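Local coordinates for protein CurD (Moorea producens 3L, PDB 5KP7) that probably acts as a hydroxymethylglutaryl-CoA synthase, an acyltransferase of the thiolase-like superfamily, and binds 4'-phosphopantetheine, at residues A[103-108]-A[113-118]; A[140-145]-A[355-360]. The protein carries 3 engineered substitutions. All coordinates share one frame; numbering follows the deposited sequence.

Contact 1: residues A[103-108]-A[113-118]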
loop_
_atom_site.group_PDB
_atom_site.type_symbol
_atom_site.label_atom_id
_atom_site.label_comp_id
_atom_site.label_asym_id
_atom_site.label_seq_id
_atom_site.Cartn_x
_atom_site.Cartn_y
_atom_site.Cartn_z
ATOM N N THR A 103 -1.745 -16.377 0.651
ATOM C CA THR A 103 -1.036 -15.335 1.379
ATOM C C THR A 103 -0.294 -14.484 0.374
ATOM O O THR A 103 0.410 -15.013 -0.488
ATOM C CB THR A 103 -0.084 -15.950 2.410
ATOM O OG1 THR A 103 -0.851 -16.755 3.313
ATOM C CG2 THR A 103 0.593 -14.870 3.207
ATOM N N CYS A 104 -0.446 -13.181 0.465
ATOM C CA CYS A 104 0.114 -12.224 -0.503
ATOM C C CYS A 104 1.105 -11.386 0.237
ATOM O O CYS A 104 0.742 -10.702 1.223
ATOM C CB CYS A 104 -1.012 -11.368 -1.082
ATOM S SG CYS A 104 -2.298 -12.371 -1.888
ATOM N N SER A 105 2.369 -11.449 -0.144
ATOM C CA SER A 105 3.408 -10.856 0.701
ATOM C C SER A 105 4.699 -10.622 -0.095
ATOM O O SER A 105 4.947 -11.338 -1.080
ATOM C CB SER A 105 3.687 -11.769 1.924
ATOM O OG SER A 105 4.539 -11.120 2.858
ATOM N N GLU A 106 5.488 -9.668 0.373
ATOM C CA GLU A 106 6.883 -9.500 -0.034
ATOM C C GLU A 106 7.809 -9.624 1.179
ATOM O O GLU A 106 8.976 -9.212 1.123
ATOM C CB GLU A 106 7.100 -8.223 -0.841
ATOM C CG GLU A 106 6.663 -6.942 -0.146
ATOM C CD GLU A 106 6.396 -5.833 -1.158
ATOM O OE1 GLU A 106 5.263 -5.728 -1.667
ATOM O OE2 GLU A 106 7.322 -5.081 -1.438
ATOM N N SER A 107 7.296 -10.254 2.245
ATOM C CA SER A 107 7.978 -10.418 3.531
ATOM C C SER A 107 8.044 -11.886 3.884
ATOM O O SER A 107 7.918 -12.271 5.086
ATOM C CB SER A 107 7.203 -9.634 4.647
ATOM O OG SER A 107 7.041 -8.291 4.332
ATOM N N GLY A 108 8.233 -12.748 2.887
ATOM C CA GLY A 108 8.216 -14.218 3.122
ATOM C C GLY A 108 9.307 -14.709 4.042
ATOM O O GLY A 108 10.309 -14.023 4.279
ATOM N N LYS A 113 8.305 -22.799 1.556
ATOM C CA LYS A 113 7.150 -22.997 2.442
ATOM C C LYS A 113 6.265 -21.763 2.437
ATOM O O LYS A 113 6.715 -20.677 2.805
ATOM C CB LYS A 113 7.620 -23.265 3.848
ATOM C CG LYS A 113 6.512 -23.743 4.777
ATOM C CD LYS A 113 7.044 -23.833 6.224
ATOM C CE LYS A 113 6.037 -24.420 7.207
ATOM N NZ LYS A 113 6.009 -25.882 7.165
ATOM N N SER A 114 5.009 -21.882 2.019
ATOM C CA SER A 114 4.068 -20.759 2.079
ATOM C C SER A 114 3.648 -20.462 3.519
ATOM O O SER A 114 3.457 -21.387 4.340
ATOM C CB SER A 114 2.815 -20.940 1.213
ATOM O OG SER A 114 1.936 -21.963 1.668
ATOM N N MET A 115 3.430 -19.188 3.810
ATOM C CA MET A 115 2.889 -18.801 5.128
ATOM C C MET A 115 1.472 -19.327 5.324
ATOM O O MET A 115 0.998 -19.454 6.455
ATOM C CB MET A 115 2.976 -17.276 5.292
ATOM C CG MET A 115 4.401 -16.905 5.473
ATOM S SD MET A 115 4.728 -15.151 5.830
ATOM C CE MET A 115 4.422 -14.410 4.225
ATOM N N SER A 116 0.805 -19.670 4.219
ATOM C CA SER A 116 -0.541 -20.203 4.272
ATOM C C SER A 116 -0.654 -21.458 5.151
ATOM O O SER A 116 -1.696 -21.685 5.745
ATOM C CB SER A 116 -1.037 -20.489 2.863
ATOM O OG SER A 116 -1.063 -19.271 2.113
ATOM N N THR A 117 0.395 -22.275 5.185
ATOM C CA THR A 117 0.382 -23.497 6.015
ATOM C C THR A 117 0.247 -23.193 7.518
ATOM O O THR A 117 -0.618 -23.745 8.197
ATOM C CB THR A 117 1.642 -24.351 5.761
ATOM O OG1 THR A 117 2.836 -23.593 6.023
ATOM C CG2 THR A 117 1.696 -24.784 4.302
ATOM N N TYR A 118 1.030 -22.252 8.020
ATOM C CA TYR A 118 0.902 -21.788 9.412
ATOM C C TYR A 118 -0.431 -21.136 9.666
ATOM O O TYR A 118 -1.054 -21.355 10.690
ATOM C CB TYR A 118 2.002 -20.789 9.745
ATOM C CG TYR A 118 3.382 -21.374 9.895
ATOM C CD1 TYR A 118 3.697 -22.172 10.990
ATOM C CD2 TYR A 118 4.407 -21.022 9.053
ATOM C CE1 TYR A 118 4.980 -22.672 11.170
ATOM C CE2 TYR A 118 5.700 -21.516 9.223
ATOM C CZ TYR A 118 5.968 -22.352 10.301
ATOM O OH TYR A 118 7.256 -22.832 10.481
#
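The hydroxyl oxygen of S116 is gripped by several groups: T103 OG1 donates to S116 OG at 2.8 Å, and the same oxygen is hydrogen-bonded to the backbone carbonyl of F132 and weakly to that of V101. This cluster lies within a beta-alpha-beta unit, strand 98-104, helix 115-123 and strand 130-134, and it ties strand 98-104 and the 113-118 segment to the strand that follows. T103 splits its two branches between S116 and M115. Its hydroxyl goes to S116; with OG1 beside the backbone N (chi1 -59°), the methyl CG2 lies anti to that N and meets M115 CB at 4.0 Å. The side chains of T103 and M115 cross at about a right angle. M115 runs back towards the loop after the strand and bends at its last torsion (chi3 -73°), which lays CE against S105 CB at 3.6 Å and brings it to 4.0 Å from G108 CA. P75 and V76 of helix 75-89 also touch M115. S105 OG is hydrogen-bonded to T167 O and D168 OD1, and it accepts from S107 N at 3.0 Å, forming an ST turn in the loop that M115 CE touches. S114 O receives both T117 N and the hydroxyl T117 OG1, the latter at 2.8 Å and almost in line with the carbonyl bond.

Contact 2: residues A[140-145]-A[355-360]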
loop_
_atom_site.group_PDB
_atom_site.type_symbol
_atom_site.label_atom_id
_atom_site.label_comp_id
_atom_site.label_asym_id
_atom_site.label_seq_id
_atom_site.Cartn_x
_atom_site.Cartn_y
_atom_site.Cartn_z
ATOM N N SER A 140 0.676 -7.945 -5.032
ATOM C CA SER A 140 0.377 -9.300 -4.570
ATOM C C SER A 140 -1.066 -9.444 -4.085
ATOM O O SER A 140 -1.735 -10.429 -4.391
ATOM C CB SER A 140 1.364 -9.687 -3.466
ATOM O OG SER A 140 1.201 -8.878 -2.304
ATOM N N GLY A 141 -1.538 -8.492 -3.281
ATOM C CA GLY A 141 -2.895 -8.600 -2.750
ATOM C C GLY A 141 -3.969 -8.648 -3.825
ATOM O O GLY A 141 -4.874 -9.503 -3.835
ATOM N N THR A 142 -3.888 -7.702 -4.754
ATOM C CA THR A 142 -4.808 -7.682 -5.865
ATOM C C THR A 142 -4.742 -8.982 -6.686
ATOM O O THR A 142 -5.784 -9.532 -7.049
ATOM C CB THR A 142 -4.578 -6.435 -6.736
ATOM O OG1 THR A 142 -4.958 -5.289 -5.958
ATOM C CG2 THR A 142 -5.372 -6.490 -8.020
ATOM N N ALA A 143 -3.553 -9.450 -6.995
ATOM C CA ALA A 143 -3.425 -10.710 -7.714
ATOM C C ALA A 143 -4.145 -11.858 -6.979
ATOM O O ALA A 143 -4.889 -12.651 -7.596
ATOM C CB ALA A 143 -1.965 -11.026 -7.959
ATOM N N GLY A 144 -3.950 -11.960 -5.662
ATOM C CA GLY A 144 -4.635 -12.973 -4.858
ATOM C C GLY A 144 -6.141 -12.831 -4.893
ATOM O O GLY A 144 -6.885 -13.827 -5.052
ATOM N N LEU A 145 -6.619 -11.592 -4.766
ATOM C CA LEU A 145 -8.045 -11.353 -4.821
ATOM C C LEU A 145 -8.627 -11.773 -6.178
ATOM O O LEU A 145 -9.674 -12.400 -6.244
ATOM C CB LEU A 145 -8.351 -9.876 -4.555
ATOM C CG LEU A 145 -9.812 -9.429 -4.713
ATOM C CD1 LEU A 145 -10.814 -10.216 -3.867
ATOM C CD2 LEU A 145 -9.911 -7.931 -4.435
ATOM N N CYS A 355 3.872 -4.386 -11.966
ATOM C CA CYS A 355 2.564 -4.759 -12.524
ATOM C C CYS A 355 1.501 -3.897 -11.828
ATOM O O CYS A 355 1.723 -3.394 -10.726
ATOM C CB CYS A 355 2.278 -6.259 -12.379
ATOM S SG CYS A 355 0.967 -6.844 -13.483
ATOM N N SER A 356 0.371 -3.702 -12.478
ATOM C CA SER A 356 -0.684 -2.854 -11.972
ATOM C C SER A 356 -2.038 -3.283 -12.510
ATOM O O SER A 356 -2.120 -3.949 -13.535
ATOM C CB SER A 356 -0.415 -1.391 -12.339
ATOM O OG SER A 356 -0.598 -1.152 -13.738
ATOM N N GLU A 357 -3.089 -2.862 -11.813
ATOM C CA GLU A 357 -4.442 -3.192 -12.200
ATOM C C GLU A 357 -5.419 -2.170 -11.685
ATOM O O GLU A 357 -5.291 -1.702 -10.555
ATOM C CB GLU A 357 -4.823 -4.593 -11.699
ATOM C CG GLU A 357 -6.167 -5.105 -12.159
ATOM C CD GLU A 357 -6.333 -6.617 -12.117
ATOM O OE1 GLU A 357 -7.490 -7.058 -12.257
ATOM O OE2 GLU A 357 -5.329 -7.375 -12.027
ATOM N N PHE A 358 -6.390 -1.823 -12.526
ATOM C CA PHE A 358 -7.529 -0.991 -12.136
ATOM C C PHE A 358 -8.789 -1.834 -12.227
ATOM O O PHE A 358 -9.010 -2.546 -13.223
ATOM C CB PHE A 358 -7.644 0.244 -13.031
ATOM C CG PHE A 358 -8.704 1.226 -12.576
ATOM C CD1 PHE A 358 -10.056 1.045 -12.894
ATOM C CD2 PHE A 358 -8.358 2.312 -11.787
ATOM C CE1 PHE A 358 -11.034 1.937 -12.440
ATOM C CE2 PHE A 358 -9.325 3.190 -11.315
ATOM C CZ PHE A 358 -10.652 3.017 -11.662
ATOM N N TYR A 359 -9.606 -1.794 -11.169
ATOM C CA TYR A 359 -10.808 -2.615 -11.100
ATOM C C TYR A 359 -11.838 -1.929 -10.223
ATOM O O TYR A 359 -11.561 -0.851 -9.738
ATOM C CB TYR A 359 -10.480 -4.016 -10.604
ATOM C CG TYR A 359 -9.781 -4.156 -9.262
ATOM C CD1 TYR A 359 -8.441 -3.849 -9.101
ATOM C CD2 TYR A 359 -10.433 -4.733 -8.191
ATOM C CE1 TYR A 359 -7.779 -4.048 -7.883
ATOM C CE2 TYR A 359 -9.771 -4.957 -6.966
ATOM C CZ TYR A 359 -8.441 -4.638 -6.837
ATOM O OH TYR A 359 -7.791 -4.901 -5.630
ATOM N N SER A 360 -13.026 -2.516 -10.059
ATOM C CA SER A 360 -14.096 -1.762 -9.353
ATOM C C SER A 360 -15.142 -2.656 -8.738
ATOM O O SER A 360 -15.242 -3.836 -9.079
ATOM C CB SER A 360 -14.748 -0.750 -10.311
ATOM O OG SER A 360 -15.388 -1.396 -11.414
#
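The Y359 ring is approached obliquely by two side chains of helix 140-145. From the same side of the ring plane, T142 CG2 comes to 3.4 Å from Y359 CE1 and L145 CD2 to 3.9 Å from Y359 CE2. At the phenolic end, T142 OG1 and Y359 OH share a hydrogen bond of 2.9 Å that either hydroxyl could donate. The pair illustrates how a helix packs on a sheet in the layered thiolase fold: the axes of the two short segments pass 9.1 Å apart at 56°, and the long ring spans the interval, T142 and Y359 coming from opposite directions. Y359 CG sits between its own backbone N and carbonyl carbon (chi1 57°), which sends the ring from the strand to the helix. L326 and F327 of helix 325-336 also pack against the ring. The carboxylate of E357, two residues earlier, is carried on an extended chain and brings OE2 to 4.1 Å from T142 CG2, although its polar partner is the hydroxyl of Y139. A phenylalanine in place of Y359 would keep the apolar contacts but would probably leave T142 OG1 without its short bond, with S349 OG offering a weak one. Chemically, then, one buried hydroxyl pair set among methyl groups satisfies polar atoms of both helix and strand, and probably limits how the phenol end can shift against T142.

In the fold
Both contacts are buried, their centres about 17 Å apart, and both reach the same mixed sheet. Contact 1 is local, joining neighbouring elements of one beta-alpha-beta unit, whereas contact 2 brings together segments 210 residues apart, one from the N-terminal and one from the C-terminal HMG-CoA synthase region. They meet at helix 140-154: C104, pointing away from the helix of contact 1, packs its SG 3.2 Å from S140 O and 3.8 Å from G144 CA. That helix therefore packs against both strands, 98-104 and 355-363, consistent with the central helical layer of the thiolase fold. Each contact pairs two hydroxyls, but contact 1 adds a methionine bent against a loop, contact 2 an aromatic ring.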